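Local coordinates for programmed cell death 6-interacting protein (Homo sapiens, PDB 5WA1) that sorts cargo into multivesicular bodies and acts in cytokinesis and membrane repair, here as its Bro1 domain with a bound CHMP4C peptide, at residues A[163-166]-A[167-171]; A[222-226]-A[227-231]; A[210-213]-A[214-217]. All coordinates share one frame; numbering follows the deposited sequence.

In the fold
The three contacts belong to two consecutive helices of the Bro1 domain and the loop after the second: contact 1 at the start of helix 164-191, contact 3 in the middle of helix 202-226, contact 2 where that helix ends and runs into the loop. Centres of contacts 1 and 2 are about 14 Å apart, and the two touch through a D164–K223 salt bridge and L167 packing on L222 and R226. Together they line part of the CHMP4C peptide site; L167, K168 and A171 each pack on its aromatic part. Contact 3, centred about 14 Å from contact 1 and 18 Å from contact 2, lies about 6 Å from the chain's centre; A171 reaches A216 there.

Contact 1 of 3, residues A[163-166]-A[167-171]; sequences NDEG and LKIAA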
loop_
_atom_site.group_PDB
_atom_site.type_symbol
_atom_site.label_atom_id
_atom_site.label_comp_id
_atom_site.label_asym_id
_atom_site.label_seq_id
_atom_site.Cartn_x
_atom_site.Cartn_y
_atom_site.Cartn_z
ATOM N N ASN A 163 4.848 -18.631 0.620
ATOM C CA ASN A 163 4.661 -19.145 -0.724
ATOM C C ASN A 163 5.071 -18.071 -1.719
ATOM O O ASN A 163 4.742 -16.894 -1.542
ATOM C CB ASN A 163 3.204 -19.563 -0.946
ATOM C CG ASN A 163 2.914 -19.898 -2.381
ATOM O OD1 ASN A 163 2.710 -19.007 -3.198
ATOM N ND2 ASN A 163 2.903 -21.190 -2.704
ATOM N N ASP A 164 5.780 -18.483 -2.774
ATOM C CA ASP A 164 6.370 -17.507 -3.686
ATOM C C ASP A 164 5.300 -16.747 -4.456
ATOM O O ASP A 164 5.437 -15.542 -4.696
ATOM C CB ASP A 164 7.332 -18.193 -4.654
ATOM C CG ASP A 164 8.118 -17.201 -5.490
ATOM O OD1 ASP A 164 9.039 -16.556 -4.936
ATOM O OD2 ASP A 164 7.818 -17.066 -6.696
ATOM N N GLU A 165 4.226 -17.432 -4.846
ATOM C CA GLU A 165 3.142 -16.762 -5.558
ATOM C C GLU A 165 2.417 -15.775 -4.650
ATOM O O GLU A 165 2.058 -14.676 -5.085
ATOM C CB GLU A 165 2.177 -17.809 -6.124
ATOM C CG GLU A 165 1.253 -17.288 -7.208
ATOM C CD GLU A 165 1.998 -16.537 -8.297
ATOM O OE1 GLU A 165 1.859 -15.296 -8.357
ATOM O OE2 GLU A 165 2.726 -17.182 -9.083
ATOM N N GLY A 166 2.203 -16.145 -3.383
ATOM C CA GLY A 166 1.646 -15.200 -2.427
ATOM C C GLY A 166 2.525 -13.978 -2.239
ATOM O O GLY A 166 2.032 -12.849 -2.161
ATOM N N LEU A 167 3.841 -14.184 -2.161
ATOM C CA LEU A 167 4.759 -13.053 -2.062
ATOM C C LEU A 167 4.653 -12.147 -3.283
ATOM O O LEU A 167 4.633 -10.915 -3.159
ATOM C CB LEU A 167 6.197 -13.562 -1.890
ATOM C CG LEU A 167 6.589 -14.092 -0.507
ATOM C CD1 LEU A 167 7.861 -14.941 -0.613
ATOM C CD2 LEU A 167 6.783 -12.948 0.484
ATOM N N LYS A 168 4.584 -12.743 -4.475
ATOM C CA LYS A 168 4.505 -11.950 -5.697
ATOM C C LYS A 168 3.185 -11.186 -5.786
ATOM O O LYS A 168 3.163 -10.026 -6.220
ATOM C CB LYS A 168 4.697 -12.858 -6.912
ATOM C CG LYS A 168 4.862 -12.136 -8.241
ATOM C CD LYS A 168 5.664 -12.979 -9.251
ATOM C CE LYS A 168 5.063 -14.362 -9.460
ATOM N NZ LYS A 168 5.687 -15.117 -10.603
ATOM N N ILE A 169 2.078 -11.811 -5.378
ATOM C CA ILE A 169 0.798 -11.101 -5.342
ATOM C C ILE A 169 0.882 -9.901 -4.401
ATOM O O ILE A 169 0.450 -8.791 -4.738
ATOM C CB ILE A 169 -0.337 -12.057 -4.933
ATOM C CG1 ILE A 169 -0.595 -13.079 -6.038
ATOM C CG2 ILE A 169 -1.606 -11.264 -4.582
ATOM C CD1 ILE A 169 -1.585 -14.178 -5.669
ATOM N N ALA A 170 1.438 -10.108 -3.204
ATOM C CA ALA A 170 1.535 -9.015 -2.242
ATOM C C ALA A 170 2.433 -7.900 -2.758
ATOM O O ALA A 170 2.106 -6.716 -2.614
ATOM C CB ALA A 170 2.050 -9.538 -0.896
ATOM N N ALA A 171 3.570 -8.253 -3.361
ATOM C CA ALA A 171 4.474 -7.231 -3.881
ATOM C C ALA A 171 3.793 -6.392 -4.954
ATOM O O ALA A 171 3.912 -5.161 -4.961
ATOM C CB ALA A 171 5.738 -7.881 -4.443
#
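L167 gives its N-H to N163 O, and its side chain stays close to that oxygen: CG, placed beside its own backbone N by a chi1 of -76°, lies 3.5 Å from N163 O. CD1 packs on R226 and CD2 on L222 of helix 202-226, V219 also touches the side chain, and L167 packs on an aromatic side chain of the bound peptide. K168 binds D164 O through its N-H (2.9 Å). Its chain bends at chi3 (55°) and runs across the end of E165, so that K168 CE sits 3.5 Å from E165 OE1 while NZ stays 3.9 Å from OE2, a long salt bridge. D164 is salt-bridged to K223 of helix 202-226. All this lies in the first two turns of helix 164-191, with N163 as the N-cap: its OD1 takes the N-H of G166 on a lone pair, in the carbonyl plane (2.9 Å, N-H...O angle 159°), and that of E165 more weakly. The cap thus satisfies N-H groups that have no preceding helical turn to bind. I169 continues the ladder with its N-H on E165 O, and I169 CG1 lies 3.2 Å from the same E165 O. The backbone bond from A170 N to G166 O measures 3.0 Å. A170 CB is 3.5 Å from G166 O.

Contact 2 of 3, residues A[222-226]-A[227-231]; sequences LKATR and DKMKD
K223 and D227, one helical turn apart, are joined by a salt bridge where helix 202-226 ends in a Schellman motif. Two backbone bonds define the motif. M229 N reaches back five residues to A224 O (3.0 Å) and is nearly straight, with an N-H...O angle of 171°. Inside that loop K228 N binds T225 O at 3.1 Å, but the donor stands above the carbonyl plane and away from the lone pairs. K228 has a positive phi (58°), which turns the chain out of the helix and brings the M229 N-H back over the last turn. The last ordinary helical bond of the contact, D227 N to K223 O, precedes them.

The charged contact lies on the flank facing helix 164-191 and the peptide. The K223 chain bends at chi2 (76°), and its NZ meets D227 OD2 at 2.6 Å on the syn side of the carboxylate, somewhat out of its plane. The same ammonium also bridges to D164 of helix 164-191 and has a cation-pi contact with an aromatic side chain of the bound peptide, so two carboxylates probably help to keep it protonated.

Apolar contact is smaller: M229 SD rests 3.7 Å from A224 CB, and A224 also meets I234 and L237 of helix 231-252.

A water completes the polar network, joining three side chains at one point: it donates a hydrogen bond to D227 OD1 (2.6 Å) and accepts from K223 NZ (3.1 Å) and R226 NH1 (3.0 Å), lying in the plane of the guanidinium at its edge.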
loop_
_atom_site.group_PDB
_atom_site.type_symbol
_atom_site.label_atom_id
_atom_site.label_comp_id
_atom_site.label_asym_id
_atom_site.label_seq_id
_atom_site.Cartn_x
_atom_site.Cartn_y
_atom_site.Cartn_z
ATOM N N LEU A 222 11.413 -10.386 2.399
ATOM C CA LEU A 222 10.971 -11.743 2.714
ATOM C C LEU A 222 11.254 -12.697 1.559
ATOM O O LEU A 222 11.633 -13.858 1.773
ATOM C CB LEU A 222 9.482 -11.741 3.063
ATOM C CG LEU A 222 9.133 -10.994 4.357
ATOM C CD1 LEU A 222 7.629 -10.909 4.526
ATOM C CD2 LEU A 222 9.764 -11.686 5.556
ATOM N N LYS A 223 11.086 -12.218 0.326
ATOM C CA LYS A 223 11.416 -13.024 -0.845
ATOM C C LYS A 223 12.903 -13.361 -0.876
ATOM O O LYS A 223 13.293 -14.508 -1.129
ATOM C CB LYS A 223 11.005 -12.271 -2.110
ATOM C CG LYS A 223 11.642 -12.755 -3.397
ATOM C CD LYS A 223 11.007 -14.030 -3.863
ATOM C CE LYS A 223 11.439 -14.375 -5.277
ATOM N NZ LYS A 223 11.303 -15.833 -5.482
ATOM N N ALA A 224 13.754 -12.364 -0.628
ATOM C CA ALA A 224 15.192 -12.610 -0.636
ATOM C C ALA A 224 15.588 -13.601 0.450
ATOM O O ALA A 224 16.422 -14.492 0.220
ATOM C CB ALA A 224 15.946 -11.291 -0.469
ATOM N N THR A 225 14.996 -13.469 1.637
ATOM C CA THR A 225 15.302 -14.391 2.726
ATOM C C THR A 225 14.866 -15.803 2.380
ATOM O O THR A 225 15.593 -16.770 2.637
ATOM C CB THR A 225 14.620 -13.935 4.018
ATOM O OG1 THR A 225 15.104 -12.639 4.376
ATOM C CG2 THR A 225 14.931 -14.901 5.149
ATOM N N ARG A 226 13.683 -15.936 1.780
ATOM C CA ARG A 226 13.142 -17.250 1.465
ATOM C C ARG A 226 13.981 -17.954 0.404
ATOM O O ARG A 226 14.239 -19.159 0.505
ATOM C CB ARG A 226 11.688 -17.097 1.009
ATOM C CG ARG A 226 10.979 -18.403 0.746
ATOM C CD ARG A 226 9.483 -18.188 0.595
ATOM N NE ARG A 226 8.777 -19.463 0.537
ATOM C CZ ARG A 226 8.596 -20.168 -0.575
ATOM N NH1 ARG A 226 9.072 -19.729 -1.732
ATOM N NH2 ARG A 226 7.947 -21.321 -0.526
ATOM N N ASP A 227 14.427 -17.213 -0.612
ATOM C CA ASP A 227 15.276 -17.729 -1.675
ATOM C C ASP A 227 16.736 -17.877 -1.258
ATOM O O ASP A 227 17.562 -18.267 -2.092
ATOM C CB ASP A 227 15.188 -16.816 -2.901
ATOM C CG ASP A 227 13.846 -16.915 -3.611
ATOM O OD1 ASP A 227 12.916 -17.547 -3.064
ATOM O OD2 ASP A 227 13.730 -16.370 -4.729
ATOM N N LYS A 228 17.066 -17.570 -0.005
ATOM C CA LYS A 228 18.423 -17.720 0.530
ATOM C C LYS A 228 19.436 -16.910 -0.279
ATOM O O LYS A 228 20.477 -17.416 -0.694
ATOM C CB LYS A 228 18.826 -19.195 0.583
ATOM C CG LYS A 228 17.863 -20.098 1.339
ATOM C CD LYS A 228 18.003 -19.938 2.844
ATOM C CE LYS A 228 17.056 -20.875 3.581
ATOM N NZ LYS A 228 17.196 -22.289 3.129
ATOM N N MET A 229 19.127 -15.635 -0.500
ATOM C CA MET A 229 20.037 -14.760 -1.226
ATOM C C MET A 229 21.219 -14.361 -0.339
ATOM O O MET A 229 21.252 -14.642 0.865
ATOM C CB MET A 229 19.291 -13.526 -1.742
ATOM C CG MET A 229 18.242 -13.866 -2.807
ATOM S SD MET A 229 17.546 -12.429 -3.658
ATOM C CE MET A 229 18.910 -12.017 -4.755
ATOM N N LYS A 230 22.204 -13.699 -0.954
ATOM C CA LYS A 230 23.394 -13.278 -0.222
ATOM C C LYS A 230 23.003 -12.377 0.940
ATOM O O LYS A 230 22.153 -11.492 0.803
ATOM C CB LYS A 230 24.364 -12.529 -1.139
ATOM C CG LYS A 230 24.996 -13.363 -2.249
ATOM C CD LYS A 230 25.836 -12.486 -3.174
ATOM C CE LYS A 230 26.517 -13.311 -4.259
ATOM N NZ LYS A 230 27.278 -12.468 -5.230
ATOM N N ASP A 231 23.634 -12.598 2.092
ATOM C CA ASP A 231 23.290 -11.788 3.259
ATOM C C ASP A 231 23.592 -10.313 3.033
ATOM O O ASP A 231 22.891 -9.455 3.580
ATOM C CB ASP A 231 24.008 -12.318 4.499
ATOM C CG ASP A 231 23.489 -13.683 4.922
ATOM O OD1 ASP A 231 22.402 -13.742 5.539
ATOM O OD2 ASP A 231 24.159 -14.697 4.629
HETATM O O HOH W 1 10.372 -17.220 -2.848
#

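Contact 3 of 3, residues A[210-213]-A[214-217]; sequences LIML and AQAQ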
loop_
_atom_site.group_PDB
_atom_site.type_symbol
_atom_site.label_atom_id
_atom_site.label_comp_id
_atom_site.label_asym_id
_atom_site.label_seq_id
_atom_site.Cartn_x
_atom_site.Cartn_y
_atom_site.Cartn_z
ATOM N N LEU A 210 3.156 5.849 1.172
ATOM C CA LEU A 210 4.455 5.442 1.708
ATOM C C LEU A 210 4.359 4.152 2.514
ATOM O O LEU A 210 5.263 3.303 2.447
ATOM C CB LEU A 210 5.025 6.577 2.548
ATOM C CG LEU A 210 6.393 6.335 3.172
ATOM C CD1 LEU A 210 7.389 5.828 2.133
ATOM C CD2 LEU A 210 6.858 7.637 3.795
ATOM N N ILE A 211 3.285 3.972 3.286
ATOM C CA ILE A 211 3.125 2.728 4.041
ATOM C C ILE A 211 3.086 1.527 3.096
ATOM O O ILE A 211 3.716 0.491 3.348
ATOM C CB ILE A 211 1.858 2.792 4.916
ATOM C CG1 ILE A 211 2.017 3.838 6.017
ATOM C CG2 ILE A 211 1.533 1.404 5.487
ATOM C CD1 ILE A 211 0.723 4.136 6.777
ATOM N N MET A 212 2.331 1.645 1.999
ATOM C CA MET A 212 2.238 0.544 1.044
ATOM C C MET A 212 3.561 0.313 0.340
ATOM O O MET A 212 3.925 -0.830 0.042
ATOM C CB MET A 212 1.136 0.836 0.013
ATOM C CG MET A 212 -0.258 0.978 0.609
ATOM S SD MET A 212 -0.788 -0.513 1.485
ATOM C CE MET A 212 -1.606 0.172 2.927
ATOM N N LEU A 213 4.293 1.387 0.051
ATOM C CA LEU A 213 5.610 1.214 -0.544
ATOM C C LEU A 213 6.557 0.495 0.413
ATOM O O LEU A 213 7.318 -0.383 -0.006
ATOM C CB LEU A 213 6.182 2.566 -0.959
ATOM C CG LEU A 213 7.405 2.491 -1.876
ATOM C CD1 LEU A 213 6.999 2.045 -3.273
ATOM C CD2 LEU A 213 8.116 3.832 -1.917
ATOM N N ALA A 214 6.521 0.853 1.707
ATOM C CA ALA A 214 7.334 0.155 2.705
ATOM C C ALA A 214 6.990 -1.322 2.764
ATOM O O ALA A 214 7.875 -2.174 2.896
ATOM C CB ALA A 214 7.131 0.780 4.089
ATOM N N GLN A 215 5.699 -1.649 2.687
ATOM C CA GLN A 215 5.314 -3.041 2.805
ATOM C C GLN A 215 5.695 -3.814 1.555
ATOM O O GLN A 215 6.067 -4.989 1.653
ATOM C CB GLN A 215 3.821 -3.140 3.137
ATOM C CG GLN A 215 3.610 -2.606 4.557
ATOM C CD GLN A 215 2.201 -2.723 5.124
ATOM O OE1 GLN A 215 2.045 -2.833 6.339
ATOM N NE2 GLN A 215 1.175 -2.663 4.269
ATOM N N ALA A 216 5.664 -3.162 0.389
ATOM C CA ALA A 216 6.182 -3.797 -0.818
ATOM C C ALA A 216 7.666 -4.123 -0.671
ATOM O O ALA A 216 8.101 -5.227 -1.011
ATOM C CB ALA A 216 5.946 -2.897 -2.033
ATOM N N GLN A 217 8.459 -3.169 -0.162
ATOM C CA GLN A 217 9.886 -3.424 0.060
ATOM C C GLN A 217 10.094 -4.547 1.074
ATOM O O GLN A 217 10.988 -5.388 0.909
ATOM C CB GLN A 217 10.588 -2.142 0.514
ATOM C CG GLN A 217 12.094 -2.287 0.831
ATOM C CD GLN A 217 12.964 -2.456 -0.418
ATOM O OE1 GLN A 217 12.537 -2.157 -1.531
ATOM N NE2 GLN A 217 14.199 -2.935 -0.228
#
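Q215 reaches back alongside I211 and M212, a turn earlier on the same helix. Its CB lies 3.6 Å from I211 O, the oxygen that also takes the Q215 N-H. CG comes closer, 3.3 Å from I211 O, because a chi1 of -68° sets it beside the backbone N and anti to the carbonyl carbon. From there the chain runs out extended, chi2 -175°, with I211 and M212 both alongside it and pointing the same way. The amide carbon CD passes I211 CG2 at 4.2 Å, and NE2 stops 4.0 Å from M212 SD, a packing contact against the sulfur. OE1 turns out of the helix to accept the N-H of I26 in the N-terminal segment, while F25 packs on the same side chain, so the amide joins this helix to the N-terminal segment of the chain.

The helix is 202-226, a central one of the all-helical Bro1 domain, and at this depth it is wrapped by others: Y174 of helix 164-191 touches Q215 and A216, Y244 of helix 231-252 touches L213 and A214, and V262 and L266 of helix 262-287 pack on I211. A214 and A216 keep close to the backbone; A216 CB is 3.5 Å from L213 O, and the main-chain bond from A216 N to M212 O measures 2.9 Å. Q217 N binds L213 O at 3.0 Å. Its side chain leaves in another direction, CG anti to the backbone N and bent at chi2 (73°), and its amide is spent on main-chain groups: NE2 gives to A356 O and L237 O, and OE1 accepts from L358 N.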